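Local coordinates for thioredoxin-like protein (Parabacteroides distasonis, PDB 4FO5), which is a thioredoxin-like protein of the AhpC/TSA family that probably acts as an oxidoreductase, at residues 38-43 and 72-77; 52-57 and 129-134. All blocks are in the same frame, centred on the assembly; numbering follows the deposited sequence. Where two conformers were deposited one is given.

Contact 1: residues 38-43 and 72-77; sequences NFWAAY and SMDEKE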
loop_
_atom_site.group_PDB
_atom_site.type_symbol
_atom_site.label_atom_id
_atom_site.label_comp_id
_atom_site.label_asym_id
_atom_site.label_seq_id
_atom_site.Cartn_x
_atom_site.Cartn_y
_atom_site.Cartn_z
ATOM N N ASN A 38 0.167 -0.478 -0.634
ATOM C CA ASN A 38 0.633 -1.677 -1.293
ATOM C C ASN A 38 -0.271 -2.887 -1.013
ATOM O O ASN A 38 -0.670 -3.109 0.117
ATOM C CB ASN A 38 2.068 -1.973 -0.881
ATOM C CG ASN A 38 2.640 -3.126 -1.625
ATOM O OD1 ASN A 38 2.772 -3.090 -2.841
ATOM N ND2 ASN A 38 3.009 -4.175 -0.905
ATOM N N PHE A 39 -0.622 -3.633 -2.061
ATOM C CA PHE A 39 -1.435 -4.844 -1.963
ATOM C C PHE A 39 -0.566 -6.024 -2.224
ATOM O O PHE A 39 0.220 -6.021 -3.175
ATOM C CB PHE A 39 -2.615 -4.810 -2.954
ATOM C CG PHE A 39 -3.594 -3.704 -2.646
ATOM C CD1 PHE A 39 -4.576 -3.876 -1.680
ATOM C CD2 PHE A 39 -3.479 -2.460 -3.258
ATOM C CE1 PHE A 39 -5.484 -2.849 -1.389
ATOM C CE2 PHE A 39 -4.391 -1.441 -2.979
ATOM C CZ PHE A 39 -5.379 -1.638 -2.041
ATOM N N TRP A 40 -0.708 -7.051 -1.392
ATOM C CA TRP A 40 0.054 -8.283 -1.504
ATOM C C TRP A 40 -0.716 -9.425 -0.841
ATOM O O TRP A 40 -1.733 -9.193 -0.197
ATOM C CB TRP A 40 1.454 -8.118 -0.844
ATOM C CG TRP A 40 1.382 -7.985 0.647
ATOM C CD1 TRP A 40 0.949 -6.904 1.349
ATOM C CD2 TRP A 40 1.662 -9.007 1.616
ATOM N NE1 TRP A 40 0.976 -7.169 2.696
ATOM C CE2 TRP A 40 1.396 -8.461 2.889
ATOM C CE3 TRP A 40 2.108 -10.335 1.528
ATOM C CZ2 TRP A 40 1.561 -9.195 4.074
ATOM C CZ3 TRP A 40 2.264 -11.065 2.705
ATOM C CH2 TRP A 40 2.006 -10.490 3.957
ATOM N N ALA A 41 -0.212 -10.648 -0.987
ATOM C CA ALA A 41 -0.742 -11.850 -0.342
ATOM C C ALA A 41 0.365 -12.880 -0.271
ATOM O O ALA A 41 1.189 -12.939 -1.186
ATOM C CB ALA A 41 -1.938 -12.401 -1.105
ATOM N N ALA A 42 0.401 -13.679 0.812
ATOM C CA ALA A 42 1.394 -14.744 0.990
ATOM C C ALA A 42 1.353 -15.746 -0.183
ATOM O O ALA A 42 2.402 -16.262 -0.561
ATOM C CB ALA A 42 1.161 -15.466 2.311
ATOM N N TYR A 43 0.158 -15.951 -0.806
ATOM C CA TYR A 43 -0.023 -16.851 -1.957
ATOM C C TYR A 43 0.573 -16.268 -3.276
ATOM O O TYR A 43 0.591 -16.968 -4.285
ATOM C CB TYR A 43 -1.505 -17.247 -2.153
ATOM C CG TYR A 43 -2.452 -16.129 -2.545
ATOM C CD1 TYR A 43 -2.470 -15.628 -3.845
ATOM C CD2 TYR A 43 -3.424 -15.670 -1.658
ATOM C CE1 TYR A 43 -3.386 -14.651 -4.234
ATOM C CE2 TYR A 43 -4.342 -14.690 -2.032
ATOM C CZ TYR A 43 -4.313 -14.173 -3.320
ATOM O OH TYR A 43 -5.205 -13.191 -3.695
ATOM N N SER A 72 -2.644 -7.028 3.219
ATOM C CA SER A 72 -2.621 -8.433 2.828
ATOM C C SER A 72 -4.023 -8.853 2.436
ATOM O O SER A 72 -4.995 -8.546 3.153
ATOM C CB SER A 72 -2.103 -9.305 3.968
ATOM O OG SER A 72 -2.489 -10.661 3.816
HETATM N N MSE A 73 -4.122 -9.586 1.313
HETATM C CA MSE A 73 -5.385 -10.085 0.767
HETATM C C MSE A 73 -5.558 -11.593 1.038
HETATM O O MSE A 73 -6.447 -12.230 0.464
HETATM C CB MSE A 73 -5.498 -9.754 -0.731
HETATM C CG MSE A 73 -5.555 -8.261 -1.003
HETATM SE SE MSE A 73 -7.216 -7.531 -0.276
HETATM C CE MSE A 73 -6.745 -5.851 -0.120
ATOM N N ASP A 74 -4.747 -12.152 1.956
ATOM C CA ASP A 74 -4.883 -13.550 2.384
ATOM C C ASP A 74 -6.164 -13.666 3.201
ATOM O O ASP A 74 -6.418 -12.791 4.028
ATOM C CB ASP A 74 -3.668 -14.011 3.209
ATOM C CG ASP A 74 -2.353 -14.018 2.457
ATOM O OD1 ASP A 74 -2.170 -14.895 1.588
ATOM O OD2 ASP A 74 -1.484 -13.180 2.774
ATOM N N GLU A 75 -6.993 -14.696 2.939
ATOM C CA GLU A 75 -8.264 -14.888 3.649
ATOM C C GLU A 75 -8.064 -15.155 5.163
ATOM O O GLU A 75 -8.810 -14.598 5.974
ATOM C CB GLU A 75 -9.074 -16.030 3.016
ATOM N N LYS A 76 -7.057 -15.975 5.538
ATOM C CA LYS A 76 -6.804 -16.323 6.939
ATOM C C LYS A 76 -5.897 -15.310 7.635
ATOM O O LYS A 76 -4.834 -14.963 7.115
ATOM C CB LYS A 76 -6.203 -17.731 7.056
ATOM C CG LYS A 76 -6.870 -18.601 8.107
ATOM C CD LYS A 76 -6.348 -20.027 8.041
ATOM N N GLU A 77 -6.322 -14.860 8.828
ATOM C CA GLU A 77 -5.605 -13.907 9.681
ATOM C C GLU A 77 -4.304 -14.521 10.209
ATOM O O GLU A 77 -3.315 -13.803 10.374
ATOM C CB GLU A 77 -6.500 -13.471 10.857
ATOM C CG GLU A 77 -6.005 -12.247 11.609
ATOM C CD GLU A 77 -6.123 -12.365 13.116
ATOM O OE1 GLU A 77 -5.200 -12.936 13.740
ATOM O OE2 GLU A 77 -7.138 -11.888 13.674
#
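Met73, modelled as selenomethionine, and Asp74 reach across to Trp40 and Ala42, fastening the loop after strand 66-72 to the end of strand 34-40 and the turn beyond it. Met73 N donates to Trp40 O at 2.9 Å, and its side chain reaches across to Phe39 of the neighbouring strand. Met73 CB lies 3.8 Å from Trp40 O, and CG passes the same oxygen. A bend about the CB-CG bond (chi2 -66°) places SE, from which the methyl CE reaches the edge of the Phe39 ring, near its plane, 3.3 Å from Phe39 CD1. Phe115 also packs on Met73 and Phe39. Past Met73 the carboxylate takes over. Asp74 OD2 accepts Ala42 N through its syn lone pair at 2.8 Å, in a nearly straight bond (176°), and receives Ser72 OG on its anti side at 2.9 Å, so two donors grip one oxygen and limit rotation of the group. Asp74 OD1 sits near Ala42 CB and beside Tyr43 CD2, the ring and carboxylate planes being almost perpendicular. The Trp40 indole lies against Ser72: Ser72 CA stands over a face, 4.0 Å from the centroid of the five-membered ring, with Ser72 CB displaced toward the rim. Trp40 and Ser72 are a parallel bridge pair of the central sheet. The strand ending in Trp40 and the turn that follows, leading into helix 45-58, match the thioredoxin fold, whose members commonly carry a CXXC motif at this helix start; here Ser47, whose OG bonds with Ala41 N, probably occupies the place of the second cysteine.

Contact 2: residues 52-57 and 129-134; sequences VQLANE and ANVTPE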
loop_
_atom_site.group_PDB
_atom_site.type_symbol
_atom_site.label_atom_id
_atom_site.label_comp_id
_atom_site.label_asym_id
_atom_site.label_seq_id
_atom_site.Cartn_x
_atom_site.Cartn_y
_atom_site.Cartn_z
ATOM N N VAL A 52 8.371 -6.691 1.360
ATOM C CA VAL A 52 9.542 -6.637 2.234
ATOM C C VAL A 52 10.469 -5.531 1.766
ATOM O O VAL A 52 10.958 -4.760 2.587
ATOM C CB VAL A 52 10.270 -8.018 2.283
ATOM C CG1 VAL A 52 11.626 -7.926 2.977
ATOM C CG2 VAL A 52 9.393 -9.071 2.951
ATOM N N GLN A 53 10.720 -5.447 0.452
ATOM C CA GLN A 53 11.640 -4.456 -0.088
ATOM C C GLN A 53 11.093 -3.059 0.086
ATOM O O GLN A 53 11.835 -2.184 0.529
ATOM C CB GLN A 53 12.003 -4.752 -1.542
ATOM C CG GLN A 53 12.790 -6.072 -1.714
ATOM C CD GLN A 53 14.027 -6.220 -0.841
ATOM O OE1 GLN A 53 14.893 -5.335 -0.790
ATOM N NE2 GLN A 53 14.163 -7.375 -0.166
ATOM N N LEU A 54 9.797 -2.857 -0.173
ATOM C CA LEU A 54 9.171 -1.539 0.030
ATOM C C LEU A 54 9.163 -1.127 1.517
ATOM O O LEU A 54 9.570 -0.008 1.822
ATOM C CB LEU A 54 7.739 -1.496 -0.533
ATOM C CG LEU A 54 7.619 -1.577 -2.068
ATOM C CD1 LEU A 54 6.194 -1.931 -2.473
ATOM C CD2 LEU A 54 8.094 -0.289 -2.752
ATOM N N ALA A 55 8.719 -2.018 2.435
ATOM C CA ALA A 55 8.684 -1.704 3.879
ATOM C C ALA A 55 10.078 -1.311 4.388
ATOM O O ALA A 55 10.186 -0.333 5.127
ATOM C CB ALA A 55 8.130 -2.874 4.678
ATOM N N ASN A 56 11.149 -2.016 3.950
ATOM C CA ASN A 56 12.489 -1.654 4.409
ATOM C C ASN A 56 12.947 -0.317 3.775
ATOM O O ASN A 56 13.670 0.429 4.430
ATOM C CB ASN A 56 13.483 -2.794 4.190
ATOM C CG ASN A 56 13.266 -3.892 5.214
ATOM O OD1 ASN A 56 13.720 -3.813 6.361
ATOM N ND2 ASN A 56 12.457 -4.870 4.878
ATOM N N GLU A 57 12.487 0.026 2.566
ATOM C CA GLU A 57 12.833 1.308 1.968
ATOM C C GLU A 57 12.182 2.476 2.728
ATOM O O GLU A 57 12.813 3.510 2.884
ATOM C CB GLU A 57 12.404 1.342 0.500
ATOM C CG GLU A 57 13.175 2.348 -0.333
ATOM C CD GLU A 57 14.644 2.037 -0.581
ATOM O OE1 GLU A 57 15.072 0.870 -0.414
ATOM O OE2 GLU A 57 15.385 2.994 -0.892
ATOM N N ALA A 129 2.368 4.726 -9.699
ATOM C CA ALA A 129 1.846 3.364 -9.588
ATOM C C ALA A 129 2.994 2.397 -9.748
ATOM O O ALA A 129 3.950 2.730 -10.446
ATOM C CB ALA A 129 0.788 3.119 -10.669
ATOM N N ASN A 130 2.924 1.230 -9.094
ATOM C CA ASN A 130 3.945 0.157 -9.127
ATOM C C ASN A 130 5.342 0.726 -8.993
ATOM O O ASN A 130 6.157 0.529 -9.880
ATOM C CB ASN A 130 3.842 -0.674 -10.424
ATOM C CG ASN A 130 2.502 -1.334 -10.571
ATOM O OD1 ASN A 130 2.131 -2.215 -9.781
ATOM N ND2 ASN A 130 1.728 -0.871 -11.544
ATOM N N VAL A 131 5.594 1.470 -7.906
ATOM C CA VAL A 131 6.889 2.084 -7.686
ATOM C C VAL A 131 7.843 1.015 -7.096
ATOM O O VAL A 131 7.406 0.144 -6.327
ATOM C CB VAL A 131 6.749 3.367 -6.814
ATOM C CG1 VAL A 131 6.703 3.068 -5.320
ATOM C CG2 VAL A 131 7.836 4.372 -7.130
ATOM N N THR A 132 9.109 1.076 -7.492
ATOM C CA THR A 132 10.158 0.191 -7.017
ATOM C C THR A 132 10.739 0.850 -5.780
ATOM O O THR A 132 10.572 2.072 -5.645
ATOM C CB THR A 132 11.243 0.002 -8.098
ATOM O OG1 THR A 132 11.842 1.265 -8.404
ATOM C CG2 THR A 132 10.746 -0.717 -9.327
ATOM N N PRO A 133 11.494 0.142 -4.905
ATOM C CA PRO A 133 12.110 0.835 -3.759
ATOM C C PRO A 133 12.993 1.993 -4.230
ATOM O O PRO A 133 12.937 3.079 -3.663
ATOM C CB PRO A 133 12.927 -0.269 -3.084
ATOM C CG PRO A 133 12.228 -1.522 -3.458
ATOM C CD PRO A 133 11.796 -1.305 -4.873
ATOM N N GLU A 134 13.771 1.763 -5.303
ATOM C CA GLU A 134 14.711 2.708 -5.903
ATOM C C GLU A 134 13.978 3.962 -6.389
ATOM O O GLU A 134 14.336 5.062 -5.960
ATOM C CB GLU A 134 15.496 2.039 -7.052
ATOM C CG GLU A 134 16.361 0.853 -6.630
ATOM C CD GLU A 134 15.674 -0.450 -6.242
ATOM O OE1 GLU A 134 14.579 -0.741 -6.778
ATOM O OE2 GLU A 134 16.256 -1.199 -5.421
#
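Glu57 CG stands anti to the backbone N (chi1 -157°) and CD is bent back at chi2 (69°), which lays the side chain across Pro133 at about a right angle. Its CG comes to 3.4 Å from Pro133 O, while Glu57 OE1 lies 3.6 Å from Pro133 CB, so the proline meets the aliphatic part of the glutamate as well as its carboxylate. One turn earlier, Gln53 CB touches Pro133 CG at 3.8 Å, and the two residues both meet the ring from the helix side. Leu54, which is buried, sends CD2 to Val131 O at 3.7 Å and also packs on the ring of Pro133. No hydrogen bond joins the two segments, and the fit rests on van der Waals contact. The polar end of Glu57 is instead fixed by OE2, which hydrogen-bonds with Thr137 OG1 and forms a salt bridge with Lys60. An alanine at Glu57 would probably leave Lys60 and Thr137 without this carboxylate partner and open a gap beside Pro133. Thr132 caps the start of helix 133-140 through a bond from Lys135 N to OG1. The contact thus sets that terminal helix beside the later half of helix 45-58, with Leu54, and probably Val131, resting on Leu36 of strand 34-40.

In the fold
Strand 34-40 and helix 45-58, consecutive in the chain, tie the two contacts together. The centres of contacts 1 and 2 are about 17 Å apart, yet the contacts touch where Asn38 OD1 of contact 1 lies 3.6 Å from Leu54 CD1 of contact 2. Contact 1 holds the end of the strand and the turn that precedes the helix, close to the position of the redox motif in thioredoxins; contact 2 engages the same helix further along, away from that turn, where the C-terminal helix 133-140 begins. Contact 1 also joins the two parallel strands linked by helix 45-58, completing a beta-alpha-beta unit, whereas contact 2 brings in the helix that follows the antiparallel strand 126-129.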